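Local coordinates for putative HAD-hydrolase YfnB (Bacillus subtilis, PDB 3ED5), which probably acts as a phosphatase of the haloacid dehalogenase superfamily, with 5'-nucleotidase activity assigned to its family but its physiological substrate not established, at residues Ile18-Leu29 with Tyr94-Ile105; Asp147-Gly155 with Tyr163-Ile171. All coordinates share one frame; numbering follows the deposited sequence.

Both contacts lie in one haloacid dehalogenase-like chain, to either side of its middle, with centres about 24 Å apart and nearest atoms about 8 Å apart, so they do not touch. The segments of contact 1 both precede those of contact 2. Contact 1 joins the first and last parts of a mainly helical insertion with no strand, which follows strand 9-12 and the presumed nucleophile Asp13. Contact 2 packs helix 161-169 against strand 147-150, an outermost strand of the six-stranded parallel sheet. Helix 129-138 touches both, meeting Ile18 and Leu19 of contact 1 and Ile148 and Val150 of contact 2. Contact 1 thus belongs to the presumed cap and its connections, contact 2 to an edge of the core.

Contact 1 of 2, residues Ile18-Leu29 with Tyr94-Ile105; sequences ILDFQAAEALAL and YRRFLEEGHQLI. With FMT (formic acid), chain B.
Leu98 enters helix 21-29 as a knob in a hole formed by Phe21, Ala24, Glu25 and Ala28. Its chi1 of -168° sets CG opposite the backbone N and brings Leu98 CD1 to 3.8 Å from Phe21 CE1, the two side chains crossing at about a right angle. Phe21 CB leads away from this partner, while CE1 comes back to it. Small residues let the backbones close in: Ala28 CB lies 3.5 Å from Tyr94 CE1 and also meets Phe97 CB, while at Gly101 any CB would collide with Ala24 CB. The Tyr94 ring runs on past Ala28 and Leu29, so that Tyr94 OH comes 3.3 Å from Glu25 CG. There a water bridges Tyr94 OH and Glu25 OE2, to which it donates, and a second water ties Ala24 O to Phe97 O.

Farther along, the Gln103 chain bends at chi2 (93°) and lays its amide alongside Ala23 and Ala24. Gln103 OE1 is 3.5 Å from Ala24 CB and makes no hydrogen bond to Ala24 N. Asp20 is the N-cap of helix 21-29: Ala23 N donates to Asp20 OD1 at 3.1 Å from above the carboxylate plane, and OD2 accepts from a water that also donates to Leu104 O. Beside this cap a single beta bridge pairs Leu19 with Leu104. Asp20 N donates to Gln103 O at 2.8 Å, and Ile105 N to Ile18 O at 3.0 Å; Leu19 CD2 rests on Leu104 CD2. A formic acid molecule, probably from the crystallisation liquor, accepts from Arg95 NH2 and lies at the edge of the Phe21 ring. Two linkers bridged side by side, leading into and out of a helical insertion after the first strand, are consistent with the C1 cap of haloacid dehalogenase-like hydrolases.

Contact 2 of 2, residues Asp147-Gly155 with Tyr163-Ile171; sequences DIFVSEDTG and YFNYVFERI. With FMT (formic acid), chain K.
The strand-to-helix half of a right-handed beta-alpha-beta crossover of the Rossmann-like haloacid dehalogenase core brings Phe149, on edge strand 147-150, against helix 163-169, whose segment runs at 158° to the strand. Val167 CG1 covers one face of the Phe149 ring, a CH-pi contact 4.0 Å from the centroid, while Arg170 CB and Ile171 CG1 pack around its far end. Tyr163, its CG anti to the backbone N (chi1 168°), reaches to the end of the strand, and Tyr163 OH donates to Phe149 O at 2.7 Å from above the carbonyl plane. A short 3-10 segment, 151-153, leads on to Thr154, which meets Tyr166. That ring is sandwiched: Thr154 CG2 stands over one face, 3.7 Å from the centroid, and the Arg170 guanidinium covers the opposite face, held there by NH2 donating to Tyr166 O. Phe149 CD1 meets the Tyr166 edge. With an alanine in place of Tyr166, Thr154 CG2 and the Arg170 guanidinium would probably lose the ring that separates them, and Phe149 its edge neighbour. Thr154 itself is fixed by Ser151 O, which accepts from both Thr154 N and OG1, the hydroxyl bond lying in the carbonyl plane on a lone pair at 2.8 Å between OG1 and Ser151 O.

Contact 1 of 2, residues Ile18-Leu29 with Tyr94-Ile105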
# COMPACT_ATOMS: atom_id res chain seq x y z
N ILE A 18 -4.91 -2.78 4.74
CA ILE A 18 -6.10 -3.64 4.79
C ILE A 18 -5.90 -5.03 4.16
O ILE A 18 -6.58 -5.95 4.54
CB ILE A 18 -7.38 -2.94 4.19
CG1 ILE A 18 -7.13 -2.48 2.74
CG2 ILE A 18 -7.82 -1.80 5.11
CD1 ILE A 18 -8.33 -1.70 2.04
N LEU A 19 -4.96 -5.15 3.23
CA LEU A 19 -4.59 -6.46 2.67
C LEU A 19 -3.23 -6.83 3.21
O LEU A 19 -2.39 -5.95 3.39
CB LEU A 19 -4.55 -6.41 1.13
CG LEU A 19 -5.92 -6.28 0.45
CD1 LEU A 19 -5.74 -6.34 -1.09
CD2 LEU A 19 -6.85 -7.39 0.92
N ASP A 20 -3.00 -8.13 3.42
CA ASP A 20 -1.74 -8.59 3.98
C ASP A 20 -0.78 -8.80 2.80
O ASP A 20 -0.68 -9.90 2.24
CB ASP A 20 -1.99 -9.86 4.81
CG ASP A 20 -0.71 -10.41 5.48
OD1 ASP A 20 0.41 -9.94 5.25
OD2 ASP A 20 -0.86 -11.35 6.27
N PHE A 21 -0.12 -7.70 2.39
CA PHE A 21 0.78 -7.74 1.25
C PHE A 21 1.99 -8.59 1.56
O PHE A 21 2.48 -9.30 0.68
CB PHE A 21 1.25 -6.35 0.85
CG PHE A 21 2.14 -6.35 -0.36
CD1 PHE A 21 1.59 -6.41 -1.64
CD2 PHE A 21 3.55 -6.37 -0.21
CE1 PHE A 21 2.42 -6.43 -2.78
CE2 PHE A 21 4.38 -6.40 -1.35
CZ PHE A 21 3.80 -6.42 -2.63
N GLN A 22 2.45 -8.55 2.81
CA GLN A 22 3.58 -9.45 3.19
C GLN A 22 3.31 -10.92 2.84
O GLN A 22 4.20 -11.62 2.32
CB GLN A 22 3.92 -9.32 4.68
CG GLN A 22 4.35 -7.89 5.04
CD GLN A 22 5.52 -7.44 4.20
OE1 GLN A 22 5.42 -6.53 3.36
NE2 GLN A 22 6.64 -8.09 4.40
N ALA A 23 2.11 -11.39 3.17
CA ALA A 23 1.72 -12.73 2.85
C ALA A 23 1.67 -12.99 1.34
O ALA A 23 2.14 -14.04 0.87
CB ALA A 23 0.39 -13.11 3.53
N ALA A 24 1.05 -12.08 0.59
CA ALA A 24 0.98 -12.19 -0.87
C ALA A 24 2.38 -12.21 -1.49
O ALA A 24 2.65 -13.03 -2.36
CB ALA A 24 0.14 -11.04 -1.48
N GLU A 25 3.24 -11.31 -1.02
CA GLU A 25 4.64 -11.23 -1.49
C GLU A 25 5.38 -12.52 -1.17
O GLU A 25 6.08 -13.10 -2.03
CB GLU A 25 5.35 -10.03 -0.84
CG GLU A 25 6.85 -9.95 -1.11
CD GLU A 25 7.48 -8.78 -0.41
OE1 GLU A 25 7.63 -8.84 0.84
OE2 GLU A 25 7.76 -7.78 -1.10
N ALA A 26 5.20 -13.00 0.06
CA ALA A 26 5.95 -14.22 0.46
C ALA A 26 5.60 -15.41 -0.44
O ALA A 26 6.49 -16.18 -0.85
CB ALA A 26 5.70 -14.57 1.95
N LEU A 27 4.31 -15.57 -0.73
CA LEU A 27 3.84 -16.66 -1.58
C LEU A 27 4.36 -16.48 -3.01
O LEU A 27 4.88 -17.43 -3.62
CB LEU A 27 2.30 -16.68 -1.54
CG LEU A 27 1.49 -17.64 -2.42
CD1 LEU A 27 1.91 -19.06 -2.16
CD2 LEU A 27 -0.00 -17.40 -2.19
N ALA A 28 4.23 -15.26 -3.53
CA ALA A 28 4.63 -14.98 -4.92
C ALA A 28 6.12 -15.16 -5.14
O ALA A 28 6.54 -15.68 -6.19
CB ALA A 28 4.21 -13.56 -5.33
N LEU A 29 6.93 -14.74 -4.17
CA LEU A 29 8.39 -14.98 -4.26
C LEU A 29 8.71 -16.48 -4.24
O LEU A 29 9.50 -16.98 -5.07
CB LEU A 29 9.12 -14.30 -3.10
CG LEU A 29 9.23 -12.78 -3.09
CD1 LEU A 29 9.88 -12.36 -1.80
CD2 LEU A 29 10.09 -12.27 -4.31
N TYR A 94 6.12 -13.14 -11.52
CA TYR A 94 5.89 -12.74 -10.15
C TYR A 94 4.52 -12.08 -10.01
O TYR A 94 3.74 -12.37 -9.06
CB TYR A 94 6.93 -11.70 -9.78
CG TYR A 94 6.78 -11.18 -8.38
CD1 TYR A 94 7.03 -12.01 -7.32
CD2 TYR A 94 6.39 -9.85 -8.13
CE1 TYR A 94 6.95 -11.58 -6.02
CE2 TYR A 94 6.31 -9.38 -6.78
CZ TYR A 94 6.58 -10.29 -5.74
OH TYR A 94 6.54 -9.98 -4.41
N ARG A 95 4.24 -11.20 -10.96
CA ARG A 95 3.00 -10.38 -10.93
C ARG A 95 1.74 -11.28 -10.91
O ARG A 95 0.76 -11.00 -10.19
CB ARG A 95 2.98 -9.47 -12.19
CG ARG A 95 1.71 -8.62 -12.38
CD ARG A 95 1.53 -7.60 -11.28
NE ARG A 95 2.76 -6.83 -10.93
CZ ARG A 95 2.85 -6.00 -9.89
NH1 ARG A 95 1.77 -5.78 -9.13
NH2 ARG A 95 3.98 -5.36 -9.63
N ARG A 96 1.75 -12.31 -11.74
CA ARG A 96 0.63 -13.24 -11.79
C ARG A 96 0.39 -13.90 -10.42
O ARG A 96 -0.76 -13.97 -9.95
CB ARG A 96 0.80 -14.26 -12.90
CG ARG A 96 -0.47 -15.03 -13.17
CD ARG A 96 -0.58 -16.25 -12.28
NE ARG A 96 0.29 -17.32 -12.77
CZ ARG A 96 0.21 -18.59 -12.38
NH1 ARG A 96 -0.70 -18.96 -11.47
NH2 ARG A 96 1.05 -19.48 -12.90
N PHE A 97 1.47 -14.36 -9.79
CA PHE A 97 1.36 -14.98 -8.46
C PHE A 97 0.96 -13.98 -7.38
O PHE A 97 0.15 -14.30 -6.51
CB PHE A 97 2.67 -15.61 -8.03
CG PHE A 97 3.12 -16.75 -8.91
CD1 PHE A 97 2.24 -17.78 -9.26
CD2 PHE A 97 4.44 -16.80 -9.36
CE1 PHE A 97 2.66 -18.87 -10.07
CE2 PHE A 97 4.88 -17.88 -10.17
CZ PHE A 97 3.99 -18.91 -10.53
N LEU A 98 1.50 -12.77 -7.44
CA LEU A 98 1.13 -11.73 -6.49
C LEU A 98 -0.36 -11.44 -6.61
O LEU A 98 -1.03 -11.20 -5.60
CB LEU A 98 1.91 -10.44 -6.78
CG LEU A 98 1.87 -9.35 -5.72
CD1 LEU A 98 2.65 -9.83 -4.45
CD2 LEU A 98 2.49 -8.07 -6.27
N GLU A 99 -0.87 -11.48 -7.85
CA GLU A 99 -2.28 -11.13 -8.09
C GLU A 99 -3.23 -12.21 -7.62
O GLU A 99 -4.43 -12.01 -7.64
CB GLU A 99 -2.54 -10.78 -9.57
CG GLU A 99 -1.97 -9.42 -9.91
CD GLU A 99 -2.15 -8.99 -11.37
OE1 GLU A 99 -2.45 -9.86 -12.23
OE2 GLU A 99 -1.97 -7.78 -11.63
N GLU A 100 -2.71 -13.36 -7.22
CA GLU A 100 -3.52 -14.40 -6.61
C GLU A 100 -3.51 -14.38 -5.08
O GLU A 100 -4.14 -15.23 -4.45
CB GLU A 100 -3.11 -15.76 -7.14
CG GLU A 100 -3.51 -15.94 -8.61
CD GLU A 100 -2.95 -17.21 -9.22
OE1 GLU A 100 -1.72 -17.36 -9.34
OE2 GLU A 100 -3.76 -18.03 -9.64
N GLY A 101 -2.79 -13.44 -4.49
CA GLY A 101 -2.71 -13.31 -3.03
C GLY A 101 -3.59 -12.15 -2.60
O GLY A 101 -3.28 -10.99 -2.89
N HIS A 102 -4.69 -12.45 -1.91
CA HIS A 102 -5.62 -11.39 -1.43
C HIS A 102 -5.94 -11.61 0.04
O HIS A 102 -7.05 -11.36 0.49
CB HIS A 102 -6.91 -11.33 -2.27
CG HIS A 102 -7.47 -12.68 -2.59
ND1 HIS A 102 -8.38 -13.33 -1.78
CD2 HIS A 102 -7.21 -13.51 -3.62
CE1 HIS A 102 -8.64 -14.52 -2.30
NE2 HIS A 102 -7.95 -14.65 -3.42
N GLN A 103 -4.96 -12.14 0.78
CA GLN A 103 -5.04 -12.29 2.23
C GLN A 103 -5.38 -10.95 2.88
O GLN A 103 -4.89 -9.90 2.43
CB GLN A 103 -3.68 -12.80 2.77
CG GLN A 103 -3.22 -14.11 2.09
CD GLN A 103 -2.30 -13.90 0.88
OE1 GLN A 103 -2.32 -12.86 0.23
NE2 GLN A 103 -1.45 -14.90 0.60
N LEU A 104 -6.20 -10.99 3.93
CA LEU A 104 -6.62 -9.76 4.64
C LEU A 104 -5.78 -9.52 5.88
O LEU A 104 -5.32 -10.47 6.53
CB LEU A 104 -8.10 -9.89 5.07
CG LEU A 104 -9.14 -9.81 3.95
CD1 LEU A 104 -10.47 -10.43 4.37
CD2 LEU A 104 -9.33 -8.38 3.49
N ILE A 105 -5.58 -8.25 6.21
CA ILE A 105 -5.13 -7.87 7.55
C ILE A 105 -6.20 -8.27 8.56
O ILE A 105 -7.40 -8.17 8.26
CB ILE A 105 -4.84 -6.36 7.61
CG1 ILE A 105 -3.66 -6.00 6.67
CG2 ILE A 105 -4.57 -5.92 9.06
CD1 ILE A 105 -2.27 -6.50 7.19
C FMT B . 4.31 -4.64 -5.98
O1 FMT B . 5.24 -5.42 -5.81
O2 FMT B . 4.02 -4.18 -7.07
O HOH W 1 -3.70 -12.44 6.54
O HOH W 2 0.40 -14.27 -3.62
O HOH W 3 7.39 -7.45 -3.66

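Contact 2 of 2, residues Asp147-Gly155 with Tyr163-Ile171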
# COMPACT_ATOMS: atom_id res chain seq x y z
N ASP A 147 -14.53 5.18 -4.41
CA ASP A 147 -13.61 5.28 -5.55
C ASP A 147 -12.22 4.75 -5.16
O ASP A 147 -11.92 4.57 -3.96
CB ASP A 147 -13.52 6.74 -6.05
CG ASP A 147 -13.28 6.84 -7.54
OD1 ASP A 147 -12.76 5.89 -8.21
OD2 ASP A 147 -13.62 7.92 -8.07
N ILE A 148 -11.41 4.48 -6.17
CA ILE A 148 -10.05 3.93 -6.02
C ILE A 148 -9.13 4.82 -6.85
O ILE A 148 -9.31 4.94 -8.07
CB ILE A 148 -10.02 2.47 -6.50
CG1 ILE A 148 -10.95 1.65 -5.60
CG2 ILE A 148 -8.57 1.88 -6.49
CD1 ILE A 148 -11.15 0.24 -6.05
N PHE A 149 -8.19 5.49 -6.18
CA PHE A 149 -7.29 6.42 -6.84
C PHE A 149 -5.91 5.80 -6.96
O PHE A 149 -5.21 5.63 -5.96
CB PHE A 149 -7.22 7.73 -6.08
CG PHE A 149 -8.55 8.39 -5.92
CD1 PHE A 149 -9.21 8.98 -7.03
CD2 PHE A 149 -9.17 8.42 -4.68
CE1 PHE A 149 -10.47 9.61 -6.89
CE2 PHE A 149 -10.44 9.07 -4.53
CZ PHE A 149 -11.07 9.65 -5.65
N VAL A 150 -5.53 5.51 -8.20
CA VAL A 150 -4.25 4.85 -8.48
C VAL A 150 -3.24 5.87 -9.01
O VAL A 150 -3.58 6.71 -9.87
CB VAL A 150 -4.48 3.66 -9.46
CG1 VAL A 150 -5.45 2.64 -8.83
CG2 VAL A 150 -5.02 4.09 -10.82
N SER A 151 -2.01 5.82 -8.50
CA SER A 151 -0.95 6.77 -8.89
C SER A 151 -0.80 6.89 -10.41
O SER A 151 -0.57 7.96 -10.95
CB SER A 151 0.41 6.38 -8.25
OG SER A 151 0.75 5.05 -8.58
N GLU A 152 -0.94 5.76 -11.11
CA GLU A 152 -0.62 5.71 -12.55
C GLU A 152 -1.54 6.56 -13.41
O GLU A 152 -1.21 6.89 -14.55
CB GLU A 152 -0.60 4.24 -13.03
CG GLU A 152 -1.95 3.52 -12.93
CD GLU A 152 -1.81 2.03 -13.16
OE1 GLU A 152 -1.20 1.34 -12.33
OE2 GLU A 152 -2.29 1.54 -14.19
N ASP A 153 -2.68 6.95 -12.85
CA ASP A 153 -3.60 7.86 -13.55
C ASP A 153 -3.25 9.33 -13.38
O ASP A 153 -3.85 10.20 -14.05
CB ASP A 153 -5.00 7.70 -12.96
CG ASP A 153 -5.69 6.45 -13.43
OD1 ASP A 153 -5.11 5.65 -14.21
OD2 ASP A 153 -6.84 6.26 -12.97
N THR A 154 -2.32 9.63 -12.48
CA THR A 154 -2.13 11.00 -11.99
C THR A 154 -0.90 11.69 -12.55
O THR A 154 -0.82 12.91 -12.49
CB THR A 154 -2.04 11.05 -10.42
OG1 THR A 154 -0.74 10.61 -9.98
CG2 THR A 154 -3.14 10.20 -9.75
N GLY A 155 0.07 10.91 -13.03
CA GLY A 155 1.35 11.44 -13.43
C GLY A 155 2.33 11.56 -12.29
O GLY A 155 3.51 11.85 -12.53
N TYR A 163 -0.20 14.21 -6.40
CA TYR A 163 -1.06 13.03 -6.34
C TYR A 163 -2.33 13.36 -5.49
O TYR A 163 -3.48 13.08 -5.88
CB TYR A 163 -0.32 11.81 -5.77
CG TYR A 163 -1.27 10.69 -5.44
CD1 TYR A 163 -1.66 9.77 -6.42
CD2 TYR A 163 -1.83 10.58 -4.14
CE1 TYR A 163 -2.57 8.72 -6.11
CE2 TYR A 163 -2.76 9.55 -3.83
CZ TYR A 163 -3.12 8.64 -4.82
OH TYR A 163 -4.01 7.62 -4.51
N PHE A 164 -2.12 13.94 -4.32
CA PHE A 164 -3.27 14.26 -3.48
C PHE A 164 -4.19 15.30 -4.10
O PHE A 164 -5.39 15.20 -3.96
CB PHE A 164 -2.82 14.62 -2.07
CG PHE A 164 -2.30 13.43 -1.34
CD1 PHE A 164 -3.19 12.50 -0.80
CD2 PHE A 164 -0.93 13.17 -1.27
CE1 PHE A 164 -2.73 11.34 -0.16
CE2 PHE A 164 -0.46 12.02 -0.63
CZ PHE A 164 -1.36 11.11 -0.07
N ASN A 165 -3.62 16.25 -4.84
CA ASN A 165 -4.49 17.25 -5.52
C ASN A 165 -5.47 16.55 -6.43
O ASN A 165 -6.64 16.93 -6.54
CB ASN A 165 -3.69 18.23 -6.39
CG ASN A 165 -2.82 19.18 -5.60
OD1 ASN A 165 -2.99 19.35 -4.37
ND2 ASN A 165 -1.90 19.82 -6.29
N TYR A 166 -4.96 15.55 -7.15
CA TYR A 166 -5.75 14.77 -8.08
C TYR A 166 -6.92 14.08 -7.37
O TYR A 166 -8.09 14.14 -7.84
CB TYR A 166 -4.83 13.73 -8.78
CG TYR A 166 -5.55 12.83 -9.75
CD1 TYR A 166 -5.45 13.04 -11.13
CD2 TYR A 166 -6.30 11.74 -9.30
CE1 TYR A 166 -6.13 12.19 -12.03
CE2 TYR A 166 -6.97 10.91 -10.17
CZ TYR A 166 -6.88 11.14 -11.52
OH TYR A 166 -7.55 10.29 -12.38
N VAL A 167 -6.62 13.45 -6.23
CA VAL A 167 -7.62 12.77 -5.41
C VAL A 167 -8.65 13.78 -4.89
O VAL A 167 -9.87 13.54 -4.99
CB VAL A 167 -6.97 12.12 -4.20
CG1 VAL A 167 -8.01 11.53 -3.21
CG2 VAL A 167 -6.01 11.01 -4.70
N PHE A 168 -8.16 14.87 -4.34
CA PHE A 168 -9.09 15.88 -3.73
C PHE A 168 -10.08 16.47 -4.73
O PHE A 168 -11.24 16.73 -4.39
CB PHE A 168 -8.32 16.99 -3.02
CG PHE A 168 -7.41 16.52 -1.92
CD1 PHE A 168 -7.53 15.23 -1.38
CD2 PHE A 168 -6.45 17.39 -1.40
CE1 PHE A 168 -6.71 14.81 -0.34
CE2 PHE A 168 -5.60 16.98 -0.35
CZ PHE A 168 -5.73 15.68 0.17
N GLU A 169 -9.61 16.70 -5.96
CA GLU A 169 -10.48 17.27 -6.99
C GLU A 169 -11.61 16.30 -7.34
O GLU A 169 -12.59 16.68 -7.92
CB GLU A 169 -9.65 17.60 -8.24
CG GLU A 169 -8.73 18.80 -8.09
CD GLU A 169 -9.47 20.11 -7.72
OE1 GLU A 169 -10.41 20.50 -8.43
OE2 GLU A 169 -9.09 20.74 -6.70
N ARG A 170 -11.45 15.02 -7.01
CA ARG A 170 -12.39 13.98 -7.41
C ARG A 170 -13.24 13.43 -6.26
O ARG A 170 -13.98 12.46 -6.43
CB ARG A 170 -11.62 12.86 -8.14
CG ARG A 170 -11.20 13.31 -9.54
CD ARG A 170 -9.99 12.48 -10.06
NE ARG A 170 -9.61 12.98 -11.38
CZ ARG A 170 -8.86 14.05 -11.59
NH1 ARG A 170 -8.58 14.43 -12.84
NH2 ARG A 170 -8.38 14.75 -10.56
N ILE A 171 -13.20 14.08 -5.09
CA ILE A 171 -14.07 13.70 -3.96
C ILE A 171 -15.09 14.83 -3.80
O ILE A 171 -14.68 15.95 -3.54
CB ILE A 171 -13.28 13.54 -2.65
CG1 ILE A 171 -12.25 12.37 -2.77
CG2 ILE A 171 -14.21 13.28 -1.46
CD1 ILE A 171 -11.30 12.28 -1.54
C FMT K . -5.64 17.19 -11.66
O1 FMT K . -6.39 17.48 -10.71
O2 FMT K . -6.02 16.87 -12.80
O HOH W 4 -14.95 9.97 -6.51